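Local structure of DNA-(apurinic or apyrimidinic site) lyase (Xenopus laevis, 6WCD) at residues Q209-F214 and I272-G277. The protein cleaves DNA as a metal-dependent repair nuclease, acting as a 3'-5' exonuclease and a weak AP endonuclease, and is represented here by its catalytic domain. Residues are numbered along the deposited sequence; the frame is centred on the assembly and turned at random.
Sequences QWLNQF and IDYILG
Leu211 and Tyr274 reach toward each other from opposite directions: CD1 of Leu211 lies 3.5 Å from OH of Tyr274 and 4.1 Å from its CZ, so the methyl group sits at the hydroxyl end of the ring, set obliquely to it. One helical turn on, Phe214 presents its ring edge to Leu276, with CE2 3.9 Å from Leu276 CD1 and that methyl close to the ring plane. Phe214 gets there because its CG is anti to the backbone N (chi1 -174°), which swings the ring toward strand 269-278. Over one face of that ring, Trp210 CZ2 rests 3.8 Å from its plane, offset toward the rim. The ring also stacks with Phe239 and touches Ile180 of the neighbouring strand 177-181. On the helix itself, Gln213 NE2 gives a bent hydrogen bond (2.8 Å, N-H...O 138°) to a lone pair of Trp210 O, in the carbonyl plane, adding a second donor to a carbonyl that already accepts from Phe214 N.

Helix 206-214 thus packs on one of the two sheets of the DNase I-like nuclease fold. Tyr274 OH is hydrogen-bonded to Thr186 O, tying the strand to the loop that carries Asp183 and Asn185, while Asp273 OD2, of a residue probably important for catalysis, as in related enzymes, is hydrogen-bonded to His300 ND1. Helix meets strand through buried van der Waals contacts, carbon on carbon except where Leu211 CD1 rests against the tyrosine hydroxyl, the side chain's one polar atom, whose partner lies in the active-site loop.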
loop_
_atom_site.group_PDB
_atom_site.type_symbol
_atom_site.label_atom_id
_atom_site.label_comp_id
_atom_site.label_asym_id
_atom_site.label_seq_id
_atom_site.Cartn_x
_atom_site.Cartn_y
_atom_site.Cartn_z
ATOM N N GLN A 209 -12.638 15.060 1.283
ATOM C CA GLN A 209 -13.662 14.863 2.303
ATOM C C GLN A 209 -13.560 13.456 2.869
ATOM O O GLN A 209 -13.739 13.238 4.082
ATOM C CB GLN A 209 -15.063 15.110 1.732
ATOM C CG GLN A 209 -15.320 16.562 1.385
ATOM C CD GLN A 209 -16.672 16.754 0.697
ATOM O OE1 GLN A 209 -17.311 15.787 0.279
ATOM N NE2 GLN A 209 -17.105 18.002 0.579
ATOM N N TRP A 210 -13.349 12.472 1.995
ATOM C CA TRP A 210 -13.212 11.094 2.467
ATOM C C TRP A 210 -12.047 10.966 3.426
ATOM O O TRP A 210 -12.180 10.401 4.527
ATOM C CB TRP A 210 -13.054 10.135 1.268
ATOM C CG TRP A 210 -12.754 8.765 1.773
ATOM C CD1 TRP A 210 -13.644 7.917 2.337
ATOM C CD2 TRP A 210 -11.493 8.171 1.860
ATOM N NE1 TRP A 210 -13.004 6.779 2.744
ATOM C CE2 TRP A 210 -11.663 6.912 2.496
ATOM C CE3 TRP A 210 -10.206 8.535 1.462
ATOM C CZ2 TRP A 210 -10.601 6.047 2.708
ATOM C CZ3 TRP A 210 -9.167 7.677 1.679
ATOM C CH2 TRP A 210 -9.369 6.441 2.311
ATOM N N LEU A 211 -10.890 11.499 3.043
ATOM C CA LEU A 211 -9.710 11.413 3.891
ATOM C C LEU A 211 -9.932 12.118 5.218
ATOM O O LEU A 211 -9.495 11.616 6.275
ATOM C CB LEU A 211 -8.520 12.058 3.190
ATOM C CG LEU A 211 -7.351 11.244 2.695
ATOM C CD1 LEU A 211 -6.192 12.177 2.440
ATOM C CD2 LEU A 211 -6.963 10.112 3.625
ATOM N N ASN A 212 -10.562 13.313 5.196
ATOM C CA ASN A 212 -10.789 14.068 6.405
ATOM C C ASN A 212 -11.550 13.254 7.436
ATOM O O ASN A 212 -11.298 13.391 8.637
ATOM C CB ASN A 212 -11.560 15.353 6.119
ATOM C CG ASN A 212 -10.745 16.430 5.398
ATOM O OD1 ASN A 212 -9.536 16.481 5.491
ATOM N ND2 ASN A 212 -11.453 17.345 4.708
ATOM N N GLN A 213 -12.554 12.471 7.013
ATOM C CA GLN A 213 -13.301 11.686 7.988
ATOM C C GLN A 213 -12.658 10.346 8.282
ATOM O O GLN A 213 -12.932 9.768 9.349
ATOM C CB GLN A 213 -14.765 11.497 7.547
ATOM C CG GLN A 213 -14.949 10.836 6.218
ATOM C CD GLN A 213 -14.904 9.322 6.304
ATOM O OE1 GLN A 213 -15.502 8.701 7.196
ATOM N NE2 GLN A 213 -14.224 8.728 5.370
ATOM N N PHE A 214 -11.782 9.855 7.406
ATOM C CA PHE A 214 -11.124 8.580 7.642
ATOM C C PHE A 214 -9.991 8.736 8.655
ATOM O O PHE A 214 -9.738 7.827 9.482
ATOM C CB PHE A 214 -10.583 8.033 6.303
ATOM C CG PHE A 214 -10.005 6.675 6.399
ATOM C CD1 PHE A 214 -10.782 5.595 6.792
ATOM C CD2 PHE A 214 -8.702 6.465 6.074
ATOM C CE1 PHE A 214 -10.265 4.344 6.896
ATOM C CE2 PHE A 214 -8.165 5.186 6.165
ATOM C CZ PHE A 214 -8.962 4.145 6.563
ATOM N N ILE A 272 1.233 12.228 -1.763
ATOM C CA ILE A 272 0.068 11.368 -2.004
ATOM C C ILE A 272 0.348 9.926 -1.579
ATOM O O ILE A 272 -0.527 9.048 -1.790
ATOM C CB ILE A 272 -0.426 11.431 -3.465
ATOM C CG1 ILE A 272 0.696 11.053 -4.447
ATOM C CG2 ILE A 272 -1.068 12.801 -3.749
ATOM C CD1 ILE A 272 0.188 10.858 -5.864
ATOM N N ASP A 273 1.497 9.668 -1.003
ATOM C CA ASP A 273 1.889 8.362 -0.481
ATOM C C ASP A 273 1.958 8.430 1.036
ATOM O O ASP A 273 2.601 9.315 1.616
ATOM C CB ASP A 273 3.225 8.018 -1.088
ATOM C CG ASP A 273 3.143 7.915 -2.612
ATOM O OD1 ASP A 273 2.578 6.875 -3.121
ATOM O OD2 ASP A 273 3.582 8.842 -3.344
ATOM N N TYR A 274 1.300 7.481 1.675
ATOM C CA TYR A 274 1.044 7.492 3.084
ATOM C C TYR A 274 1.363 6.172 3.729
ATOM O O TYR A 274 1.305 5.106 3.116
ATOM C CB TYR A 274 -0.445 7.768 3.365
ATOM C CG TYR A 274 -0.998 9.057 2.864
ATOM C CD1 TYR A 274 -1.210 10.097 3.722
ATOM C CD2 TYR A 274 -1.427 9.198 1.570
ATOM C CE1 TYR A 274 -1.799 11.272 3.315
ATOM C CE2 TYR A 274 -1.969 10.376 1.139
ATOM C CZ TYR A 274 -2.186 11.394 2.006
ATOM O OH TYR A 274 -2.786 12.580 1.639
ATOM N N ILE A 275 1.665 6.253 5.051
ATOM C CA ILE A 275 1.639 5.102 5.954
ATOM C C ILE A 275 0.655 5.456 7.049
ATOM O O ILE A 275 0.932 6.281 7.934
ATOM C CB ILE A 275 3.030 4.734 6.506
ATOM C CG1 ILE A 275 3.938 4.387 5.336
ATOM C CG2 ILE A 275 2.886 3.611 7.517
ATOM C CD1 ILE A 275 5.403 4.165 5.719
ATOM N N LEU A 276 -0.544 4.894 6.975
ATOM C CA LEU A 276 -1.606 5.162 7.937
ATOM C C LEU A 276 -1.656 4.012 8.916
ATOM O O LEU A 276 -1.447 2.860 8.549
ATOM C CB LEU A 276 -2.963 5.291 7.212
ATOM C CG LEU A 276 -3.003 6.240 6.025
ATOM C CD1 LEU A 276 -4.408 6.101 5.439
ATOM C CD2 LEU A 276 -2.634 7.638 6.405
ATOM N N GLY A 277 -1.846 4.303 10.190
ATOM C CA GLY A 277 -1.963 3.236 11.175
ATOM C C GLY A 277 -3.088 3.557 12.127
ATOM O O GLY A 277 -3.430 4.714 12.343
#